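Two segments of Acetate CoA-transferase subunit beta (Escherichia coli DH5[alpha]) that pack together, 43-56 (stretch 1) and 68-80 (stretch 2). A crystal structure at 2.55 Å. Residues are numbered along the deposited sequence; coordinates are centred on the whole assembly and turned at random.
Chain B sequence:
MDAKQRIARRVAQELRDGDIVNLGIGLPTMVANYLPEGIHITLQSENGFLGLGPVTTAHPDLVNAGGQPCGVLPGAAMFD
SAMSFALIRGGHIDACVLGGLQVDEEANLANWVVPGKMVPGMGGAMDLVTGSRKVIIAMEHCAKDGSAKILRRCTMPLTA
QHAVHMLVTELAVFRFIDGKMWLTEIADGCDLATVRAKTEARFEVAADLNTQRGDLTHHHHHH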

# COMPACT_ATOMS: atom_id res chain seq x y z
N LEU B 43 9.30 -17.71 -10.05
CA LEU B 43 9.21 -17.97 -8.62
C LEU B 43 9.17 -16.67 -7.81
O LEU B 43 9.98 -15.77 -8.02
CB LEU B 43 10.39 -18.83 -8.16
CG LEU B 43 10.38 -20.27 -8.69
CD1 LEU B 43 11.67 -20.97 -8.31
CD2 LEU B 43 9.19 -21.04 -8.13
N GLN B 44 8.21 -16.61 -6.89
CA GLN B 44 8.03 -15.45 -6.03
C GLN B 44 8.58 -15.77 -4.64
O GLN B 44 8.33 -16.84 -4.09
CB GLN B 44 6.54 -15.08 -5.95
CG GLN B 44 6.26 -13.69 -5.37
CD GLN B 44 6.08 -13.69 -3.86
OE1 GLN B 44 6.25 -14.71 -3.19
NE2 GLN B 44 5.74 -12.53 -3.31
N SER B 45 9.34 -14.83 -4.08
CA SER B 45 9.92 -14.99 -2.75
C SER B 45 9.24 -14.01 -1.79
O SER B 45 9.18 -12.81 -2.06
CB SER B 45 11.43 -14.76 -2.80
OG SER B 45 12.08 -15.34 -1.68
N GLU B 46 8.72 -14.55 -0.69
CA GLU B 46 7.92 -13.77 0.26
C GLU B 46 8.63 -12.51 0.75
O GLU B 46 8.01 -11.47 0.95
CB GLU B 46 7.53 -14.63 1.47
CG GLU B 46 6.72 -15.86 1.14
CD GLU B 46 7.57 -17.08 0.90
OE1 GLU B 46 8.29 -17.12 -0.12
OE2 GLU B 46 7.52 -18.01 1.74
N ASN B 47 9.94 -12.62 0.95
CA ASN B 47 10.73 -11.51 1.48
C ASN B 47 10.83 -10.33 0.50
O ASN B 47 11.40 -9.30 0.83
CB ASN B 47 12.13 -11.99 1.89
CG ASN B 47 12.79 -12.84 0.83
OD1 ASN B 47 12.12 -13.51 0.04
ND2 ASN B 47 14.12 -12.84 0.81
N GLY B 48 10.27 -10.51 -0.70
CA GLY B 48 9.96 -9.38 -1.56
C GLY B 48 10.65 -9.30 -2.91
O GLY B 48 11.28 -8.29 -3.22
N PHE B 49 10.54 -10.35 -3.72
CA PHE B 49 10.95 -10.25 -5.12
C PHE B 49 10.41 -11.37 -6.00
O PHE B 49 10.04 -12.44 -5.51
CB PHE B 49 12.48 -10.20 -5.22
CG PHE B 49 13.19 -11.38 -4.63
CD1 PHE B 49 13.52 -11.41 -3.28
CD2 PHE B 49 13.57 -12.45 -5.43
CE1 PHE B 49 14.19 -12.49 -2.74
CE2 PHE B 49 14.23 -13.53 -4.89
CZ PHE B 49 14.55 -13.55 -3.54
N LEU B 50 10.34 -11.09 -7.30
CA LEU B 50 9.94 -12.06 -8.31
C LEU B 50 11.13 -12.42 -9.18
O LEU B 50 11.98 -11.58 -9.47
CB LEU B 50 8.80 -11.51 -9.17
CG LEU B 50 7.41 -11.52 -8.54
CD1 LEU B 50 6.49 -10.56 -9.27
CD2 LEU B 50 6.84 -12.92 -8.56
N GLY B 51 11.18 -13.68 -9.62
CA GLY B 51 12.27 -14.16 -10.45
C GLY B 51 13.34 -14.85 -9.63
O GLY B 51 14.53 -14.75 -9.93
N LEU B 52 12.91 -15.58 -8.59
CA LEU B 52 13.84 -16.31 -7.74
C LEU B 52 14.53 -17.42 -8.52
O LEU B 52 13.92 -18.06 -9.38
CB LEU B 52 13.11 -16.90 -6.53
CG LEU B 52 13.93 -17.79 -5.59
CD1 LEU B 52 15.04 -17.00 -4.92
CD2 LEU B 52 13.03 -18.44 -4.55
N GLY B 53 15.79 -17.66 -8.21
CA GLY B 53 16.55 -18.70 -8.87
C GLY B 53 17.70 -19.21 -8.02
O GLY B 53 17.90 -18.74 -6.90
N PRO B 54 18.47 -20.17 -8.55
CA PRO B 54 19.62 -20.72 -7.83
C PRO B 54 20.72 -19.69 -7.63
O PRO B 54 20.75 -18.67 -8.32
CB PRO B 54 20.11 -21.86 -8.74
CG PRO B 54 18.98 -22.12 -9.69
CD PRO B 54 18.27 -20.82 -9.86
N VAL B 55 21.63 -19.97 -6.70
CA VAL B 55 22.78 -19.10 -6.48
C VAL B 55 23.70 -19.10 -7.69
O VAL B 55 23.98 -20.15 -8.27
CB VAL B 55 23.59 -19.54 -5.24
CG1 VAL B 55 24.75 -18.57 -4.99
CG2 VAL B 55 22.70 -19.61 -4.01
N THR B 56 24.14 -17.91 -8.07
CA THR B 56 25.18 -17.76 -9.09
C THR B 56 26.45 -17.35 -8.35
O THR B 56 27.38 -18.14 -8.22
CB THR B 56 24.80 -16.70 -10.14
OG1 THR B 56 24.71 -15.41 -9.52
CG2 THR B 56 23.46 -17.04 -10.79
N GLN B 68 18.35 -18.21 3.58
CA GLN B 68 19.54 -18.80 2.98
C GLN B 68 19.86 -18.12 1.66
O GLN B 68 18.96 -17.67 0.95
CB GLN B 68 19.34 -20.31 2.76
CG GLN B 68 19.08 -21.09 4.03
CD GLN B 68 20.21 -20.97 5.04
OE1 GLN B 68 21.36 -20.75 4.67
NE2 GLN B 68 19.88 -21.10 6.32
N PRO B 69 21.16 -18.03 1.32
CA PRO B 69 21.57 -17.32 0.10
C PRO B 69 20.98 -17.96 -1.16
O PRO B 69 21.02 -19.18 -1.32
CB PRO B 69 23.10 -17.43 0.11
CG PRO B 69 23.40 -18.58 1.00
CD PRO B 69 22.32 -18.59 2.04
N CYS B 70 20.44 -17.12 -2.04
CA CYS B 70 19.86 -17.58 -3.30
C CYS B 70 20.35 -16.69 -4.44
O CYS B 70 21.34 -15.97 -4.29
CB CYS B 70 18.34 -17.56 -3.23
SG CYS B 70 17.61 -15.91 -3.16
N GLY B 71 19.67 -16.76 -5.57
CA GLY B 71 19.99 -15.93 -6.71
C GLY B 71 18.73 -15.46 -7.41
O GLY B 71 17.62 -15.67 -6.91
N VAL B 72 18.91 -14.82 -8.56
CA VAL B 72 17.79 -14.35 -9.37
C VAL B 72 18.06 -14.60 -10.85
O VAL B 72 19.21 -14.80 -11.26
CB VAL B 72 17.52 -12.85 -9.17
CG1 VAL B 72 16.95 -12.58 -7.78
CG2 VAL B 72 18.79 -12.04 -9.41
N LEU B 73 17.00 -14.61 -11.64
CA LEU B 73 17.10 -14.77 -13.09
C LEU B 73 16.93 -13.41 -13.76
O LEU B 73 16.51 -12.45 -13.11
CB LEU B 73 16.06 -15.76 -13.60
CG LEU B 73 16.15 -17.17 -13.00
CD1 LEU B 73 15.01 -18.04 -13.48
CD2 LEU B 73 17.49 -17.81 -13.33
N PRO B 74 17.27 -13.30 -15.05
CA PRO B 74 17.08 -12.04 -15.77
C PRO B 74 15.63 -11.58 -15.77
O PRO B 74 14.73 -12.36 -16.04
CB PRO B 74 17.54 -12.38 -17.19
CG PRO B 74 18.50 -13.50 -17.02
CD PRO B 74 17.98 -14.30 -15.87
N GLY B 75 15.42 -10.30 -15.46
CA GLY B 75 14.09 -9.73 -15.41
C GLY B 75 13.46 -9.81 -14.04
O GLY B 75 12.26 -9.60 -13.88
N ALA B 76 14.28 -10.12 -13.03
CA ALA B 76 13.79 -10.19 -11.66
C ALA B 76 13.41 -8.80 -11.17
O ALA B 76 13.99 -7.80 -11.60
CB ALA B 76 14.85 -10.80 -10.76
N ALA B 77 12.44 -8.74 -10.26
CA ALA B 77 11.95 -7.47 -9.73
C ALA B 77 11.93 -7.49 -8.21
O ALA B 77 11.54 -8.48 -7.59
CB ALA B 77 10.56 -7.17 -10.27
N MET B 78 12.37 -6.38 -7.61
CA MET B 78 12.38 -6.22 -6.17
C MET B 78 11.21 -5.35 -5.72
O MET B 78 10.80 -4.44 -6.44
CB MET B 78 13.71 -5.60 -5.71
CG MET B 78 14.94 -6.42 -6.09
SD MET B 78 15.03 -8.00 -5.21
CE MET B 78 16.00 -8.99 -6.35
N PHE B 79 10.68 -5.63 -4.53
CA PHE B 79 9.60 -4.84 -3.95
C PHE B 79 9.51 -5.09 -2.45
O PHE B 79 10.08 -6.06 -1.95
CB PHE B 79 8.27 -5.17 -4.64
CG PHE B 79 8.07 -6.63 -4.89
CD1 PHE B 79 7.66 -7.47 -3.86
CD2 PHE B 79 8.28 -7.17 -6.15
CE1 PHE B 79 7.47 -8.82 -4.09
CE2 PHE B 79 8.09 -8.52 -6.38
CZ PHE B 79 7.69 -9.35 -5.35
N ASP B 80 8.80 -4.23 -1.72
CA ASP B 80 8.69 -4.38 -0.27
C ASP B 80 7.67 -5.45 0.11
O ASP B 80 7.03 -6.04 -0.75
CB ASP B 80 8.36 -3.04 0.41
CG ASP B 80 7.02 -2.45 -0.03
OD1 ASP B 80 6.01 -3.18 -0.06
OD2 ASP B 80 6.99 -1.24 -0.31
O HOH W 1 19.84 -17.99 -10.55
O HOH W 2 23.40 -15.30 -6.29

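What joins the two backbones? Six hydrogen bonds, all between main-chain atoms, run along an antiparallel pairing that is broken in the middle. At one end Phe 79 N donates to Gly 48 O (3.0 Å), and Leu 50 and Ala 77 bond reciprocally: Leu 50 N to Ala 77 O at 2.9 Å, Ala 77 N to Leu 50 O at 3.0 Å. At the other end Gly 53 and Gly 71 form a second reciprocal pair, Gly 53 N to Gly 71 O and Gly 71 N to Gly 53 O, each 3.0 Å. Between them, Leu 73 N reaches Gly 51 O at 3.0 Å. Here both chains turn, stretch 1 at Leu 50 and stretch 2 through the type II turn from Leu 73 to Ala 76, and the pairing resumes on the other side of the corner.

Which polar groups are satisfied in other ways? Within stretch 1, Leu 43 O accepts from both Gly 51 N (2.9 Å) and Leu 52 N (3.0 Å), while Ser 45 OG donates to Asn 47 OD1 at 2.5 Å. Gln 44 uses both ends of its amide elsewhere in the structure. Water serves the more open end: water 2 accepts from Thr 56 N (3.2 Å) and donates to Cys 70 O (2.9 Å), and water 1 donates to Pro 54 O at 2.5 Å and weakly to Val 72 O at 3.3 Å.

Why are there so many glycines? The chains come too close for a CB at several points. On Gly 48 it would lie 2.4 Å from Phe 79 O, on Gly 51 3.0 Å from Ala 76 CA, and on Gly 71 2.1 Å from Pro 54 O. The positive phi angles of Gly 48 and Gly 51 independently call for glycine.

How do the side chains fill the remaining space? The Phe 79 ring, buried, lays one face against the backbone of stretch 1, with Phe 49 CA 3.8 Å from its ring centroid in a CH-pi contact; its CE2 also meets Leu 50 CG at 3.8 Å. Phe 49, with chi1 in p, shares a sheet face with Met 78, and its CB lies 3.4 Å from Met 78 SD. Its ring continues the apolar cluster, CZ reaching Cys 70 SG at 3.9 Å and CE2 reaching Val 72 CG1 at 4.1 Å. Apolar carbon and sulfur suit this setting, since they fill space without adding polar groups that need partners.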